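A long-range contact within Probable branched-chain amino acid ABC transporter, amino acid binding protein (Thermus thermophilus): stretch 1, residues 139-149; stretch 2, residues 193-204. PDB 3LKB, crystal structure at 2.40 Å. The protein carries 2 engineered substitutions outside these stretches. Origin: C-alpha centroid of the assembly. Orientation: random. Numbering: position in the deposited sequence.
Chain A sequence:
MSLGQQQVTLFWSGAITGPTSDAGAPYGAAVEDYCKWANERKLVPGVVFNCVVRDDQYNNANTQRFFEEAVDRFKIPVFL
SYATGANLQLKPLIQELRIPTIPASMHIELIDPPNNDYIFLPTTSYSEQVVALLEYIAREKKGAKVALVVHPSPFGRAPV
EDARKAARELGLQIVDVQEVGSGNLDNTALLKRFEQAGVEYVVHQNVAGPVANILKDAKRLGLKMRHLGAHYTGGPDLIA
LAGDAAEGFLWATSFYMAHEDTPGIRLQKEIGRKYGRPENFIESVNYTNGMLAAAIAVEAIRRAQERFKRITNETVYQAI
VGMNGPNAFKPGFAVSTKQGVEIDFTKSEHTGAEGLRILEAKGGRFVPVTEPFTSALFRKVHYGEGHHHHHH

Stretch 1, residues 139-149: REKKGAKVALV
Stretch 2 (193-204) RFEQAGVEYVVH

Two neighbouring parallel β-strands, each entered from a helix through a short connection, join by a backbone ladder that polar side chains extend at its N-terminal end. Strands 145-149 and 201-204 run at 27° to each other, 4.7 Å apart at closest approach, in the register Val-146/Tyr-201, Ala-147/Val-202, Leu-148/Val-203, Val-149/His-204 (CA-CA 4.7-5.0 Å). Phi/psi values are extended, for example -129/147 at Val-146, -144/128 at Tyr-201 and -103/129 at Val-203. As parallel pairing requires, alternate residues of stretch 1 bond: Ala-147 N to Tyr-201 O (3.0 Å), Val-203 N to Ala-147 O (2.9 Å) and Val-149 N to Val-203 O (3.0 Å). At the start, Lys-145 O accepts Glu-200 N (2.9 Å) and, weakly, Tyr-201 N (3.3 Å). Glu-200 (phi/psi -122/-14; chi1 22°, chi2 t) swings its carboxylate back, so Glu-200 OE1 accepts Lys-145 N at 2.8 Å; Lys-141 NZ makes a salt bridge to the same carboxylate, with weak hydrogen bonds to Glu-200 OE2 (2.9 Å) and Glu-200 OE1 (3.2 Å). Lys-141, chi1 t, leaves the first helix and opens a type II turn to Ala-144, with Gly-143 at 70/18. Tyr-201 (chi1 m, chi2 -97°) reaches back along the strand until its OH donates to Glu-140 OE2 (2.8 Å), and its CE2 lies 3.8 Å from Ala-144 CB. On the same face, Leu-148 (m, t) packs CD2 3.7 Å from Val-203 CB. The other face carries Ala-147 and Val-149. The second helix ends in a Schellman motif: Gly-198, at 72/24, donates N to Glu-195 O (3.1 Å), and Val-199 N bonds Phe-194 O (2.9 Å). Phe-194 (chi1 m, chi2 3°), in the last turn of that helix, packs on the strand: Ala-147 CB sits over one ring face, 3.8 Å from the Phe-194 ring centroid, and Val-149 CG2 meets the edge, 3.7 Å from Phe-194 CE2. Val-199 CG1 adds a 3.6 Å contact to Ala-147 CB.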

# COMPACT_ATOMS: atom_id res chain seq x y z
N ARG A 139 -33.46 17.88 -3.39
CA ARG A 139 -34.73 17.15 -3.46
C ARG A 139 -35.21 16.74 -2.07
O ARG A 139 -36.39 16.77 -1.80
CB ARG A 139 -34.56 15.89 -4.28
CG ARG A 139 -33.57 14.82 -3.56
CD ARG A 139 -34.15 13.41 -3.10
NE ARG A 139 -34.12 12.42 -4.19
CZ ARG A 139 -34.77 12.54 -5.36
NH1 ARG A 139 -35.50 13.65 -5.59
NH2 ARG A 139 -34.70 11.58 -6.31
N GLU A 140 -34.29 16.33 -1.19
CA GLU A 140 -34.64 15.90 0.17
C GLU A 140 -35.09 17.04 1.05
O GLU A 140 -36.03 16.88 1.80
CB GLU A 140 -33.46 15.27 0.88
CG GLU A 140 -33.30 13.84 0.63
CD GLU A 140 -33.00 13.02 1.89
OE1 GLU A 140 -33.23 11.80 1.81
OE2 GLU A 140 -32.51 13.57 2.91
N LYS A 141 -34.38 18.17 0.98
CA LYS A 141 -34.51 19.24 1.95
C LYS A 141 -34.04 20.53 1.33
O LYS A 141 -32.85 20.67 1.04
CB LYS A 141 -33.63 18.94 3.15
CG LYS A 141 -33.52 20.11 4.15
CD LYS A 141 -34.45 19.90 5.34
CE LYS A 141 -34.57 21.15 6.20
NZ LYS A 141 -33.32 21.45 6.98
N LYS A 142 -34.98 21.48 1.12
CA LYS A 142 -34.66 22.81 0.55
C LYS A 142 -34.00 23.65 1.58
O LYS A 142 -34.32 23.56 2.78
CB LYS A 142 -35.88 23.58 0.05
CG LYS A 142 -37.16 23.04 0.56
CD LYS A 142 -37.72 21.91 -0.35
CE LYS A 142 -37.39 20.46 0.13
NZ LYS A 142 -37.00 19.58 -1.03
N GLY A 143 -33.06 24.45 1.09
CA GLY A 143 -32.30 25.36 1.91
C GLY A 143 -31.33 24.64 2.82
O GLY A 143 -30.86 25.23 3.79
N ALA A 144 -31.05 23.36 2.52
CA ALA A 144 -30.20 22.53 3.39
C ALA A 144 -28.80 23.11 3.59
O ALA A 144 -28.20 23.62 2.66
CB ALA A 144 -30.10 21.13 2.87
N LYS A 145 -28.29 23.03 4.81
CA LYS A 145 -26.95 23.46 5.05
C LYS A 145 -26.01 22.30 4.78
O LYS A 145 -26.17 21.24 5.33
CB LYS A 145 -26.78 23.92 6.48
CG LYS A 145 -27.75 25.04 6.97
CD LYS A 145 -26.90 26.18 7.49
CE LYS A 145 -27.33 26.69 8.83
NZ LYS A 145 -28.07 27.98 8.69
N VAL A 146 -25.00 22.53 3.97
CA VAL A 146 -24.07 21.48 3.59
C VAL A 146 -22.62 21.92 3.80
O VAL A 146 -22.28 23.10 3.63
CB VAL A 146 -24.36 20.93 2.16
CG1 VAL A 146 -25.41 21.69 1.47
CG2 VAL A 146 -23.11 20.72 1.25
N ALA A 147 -21.77 20.97 4.16
CA ALA A 147 -20.37 21.23 4.34
C ALA A 147 -19.63 20.32 3.37
O ALA A 147 -20.06 19.19 3.10
CB ALA A 147 -19.99 20.92 5.74
N LEU A 148 -18.54 20.81 2.82
CA LEU A 148 -17.71 20.00 1.99
C LEU A 148 -16.47 19.65 2.78
O LEU A 148 -15.89 20.52 3.44
CB LEU A 148 -17.33 20.73 0.70
CG LEU A 148 -18.45 21.28 -0.22
CD1 LEU A 148 -17.84 21.85 -1.54
CD2 LEU A 148 -19.56 20.27 -0.54
N VAL A 149 -16.06 18.38 2.72
CA VAL A 149 -14.79 17.91 3.25
C VAL A 149 -13.98 17.18 2.17
O VAL A 149 -14.43 16.22 1.59
CB VAL A 149 -14.99 16.97 4.49
CG1 VAL A 149 -13.69 16.27 4.87
CG2 VAL A 149 -15.49 17.76 5.66
N ARG A 193 -17.67 21.71 15.14
CA ARG A 193 -17.81 22.92 14.33
C ARG A 193 -19.03 22.87 13.41
O ARG A 193 -19.83 23.81 13.39
CB ARG A 193 -16.54 23.15 13.49
CG ARG A 193 -15.69 24.38 13.82
CD ARG A 193 -16.45 25.69 13.45
NE ARG A 193 -17.53 26.01 14.41
CZ ARG A 193 -18.32 27.10 14.41
NH1 ARG A 193 -18.20 28.05 13.47
NH2 ARG A 193 -19.23 27.23 15.37
N PHE A 194 -19.17 21.76 12.67
CA PHE A 194 -20.32 21.53 11.75
C PHE A 194 -21.65 21.50 12.49
O PHE A 194 -22.62 22.10 12.06
CB PHE A 194 -20.15 20.21 10.99
CG PHE A 194 -19.09 20.26 9.91
CD1 PHE A 194 -18.31 21.41 9.71
CD2 PHE A 194 -18.84 19.13 9.14
CE1 PHE A 194 -17.34 21.47 8.72
CE2 PHE A 194 -17.87 19.15 8.13
CZ PHE A 194 -17.11 20.32 7.90
N GLU A 195 -21.68 20.79 13.61
CA GLU A 195 -22.87 20.70 14.40
C GLU A 195 -23.27 22.10 14.91
O GLU A 195 -24.44 22.41 14.89
CB GLU A 195 -22.67 19.72 15.55
CG GLU A 195 -23.47 20.12 16.79
CD GLU A 195 -23.95 18.94 17.60
OE1 GLU A 195 -23.29 18.63 18.62
OE2 GLU A 195 -24.98 18.32 17.22
N GLN A 196 -22.32 22.95 15.33
CA GLN A 196 -22.66 24.31 15.84
C GLN A 196 -23.29 25.17 14.76
O GLN A 196 -24.24 25.96 15.01
CB GLN A 196 -21.45 25.05 16.43
CG GLN A 196 -20.89 24.38 17.64
CD GLN A 196 -19.68 25.12 18.20
OE1 GLN A 196 -18.62 25.20 17.55
NE2 GLN A 196 -19.82 25.65 19.44
N ALA A 197 -22.74 25.02 13.56
CA ALA A 197 -23.16 25.82 12.42
C ALA A 197 -24.41 25.23 11.82
O ALA A 197 -24.89 25.73 10.82
CB ALA A 197 -22.04 25.88 11.40
N GLY A 198 -24.93 24.14 12.39
CA GLY A 198 -26.15 23.51 11.88
C GLY A 198 -26.03 22.75 10.55
O GLY A 198 -27.02 22.57 9.85
N VAL A 199 -24.83 22.30 10.20
CA VAL A 199 -24.62 21.48 9.02
C VAL A 199 -25.51 20.24 9.06
O VAL A 199 -25.65 19.63 10.09
CB VAL A 199 -23.10 21.10 8.84
CG1 VAL A 199 -22.86 20.06 7.74
CG2 VAL A 199 -22.30 22.37 8.52
N GLU A 200 -26.12 19.88 7.93
CA GLU A 200 -27.04 18.74 7.94
C GLU A 200 -26.62 17.66 6.97
O GLU A 200 -27.10 16.54 7.03
CB GLU A 200 -28.47 19.19 7.68
CG GLU A 200 -28.60 20.51 6.98
CD GLU A 200 -29.99 21.16 7.19
OE1 GLU A 200 -30.26 22.22 6.55
OE2 GLU A 200 -30.78 20.60 7.98
N TYR A 201 -25.70 18.02 6.08
CA TYR A 201 -25.25 17.13 5.05
C TYR A 201 -23.80 17.42 4.89
O TYR A 201 -23.42 18.57 4.71
CB TYR A 201 -25.95 17.42 3.74
CG TYR A 201 -27.40 17.05 3.75
CD1 TYR A 201 -27.82 15.83 3.23
CD2 TYR A 201 -28.36 17.92 4.27
CE1 TYR A 201 -29.16 15.48 3.23
CE2 TYR A 201 -29.73 17.59 4.27
CZ TYR A 201 -30.12 16.37 3.75
OH TYR A 201 -31.45 16.02 3.75
N VAL A 202 -22.98 16.40 4.95
CA VAL A 202 -21.59 16.56 4.61
C VAL A 202 -21.27 15.80 3.32
O VAL A 202 -21.51 14.60 3.21
CB VAL A 202 -20.69 16.01 5.74
CG1 VAL A 202 -19.27 16.32 5.45
CG2 VAL A 202 -21.08 16.58 7.01
N VAL A 203 -20.74 16.52 2.35
CA VAL A 203 -20.34 15.89 1.10
C VAL A 203 -18.84 15.73 1.11
O VAL A 203 -18.13 16.70 1.33
CB VAL A 203 -20.74 16.74 -0.09
CG1 VAL A 203 -20.13 16.19 -1.39
CG2 VAL A 203 -22.24 16.80 -0.16
N HIS A 204 -18.36 14.52 0.82
CA HIS A 204 -16.91 14.23 0.82
C HIS A 204 -16.30 14.08 -0.56
O HIS A 204 -16.85 13.42 -1.43
CB HIS A 204 -16.66 12.92 1.55
CG HIS A 204 -16.85 12.98 3.03
ND1 HIS A 204 -18.09 12.83 3.63
CD2 HIS A 204 -15.97 13.18 4.04
CE1 HIS A 204 -17.96 12.89 4.94
NE2 HIS A 204 -16.68 13.11 5.21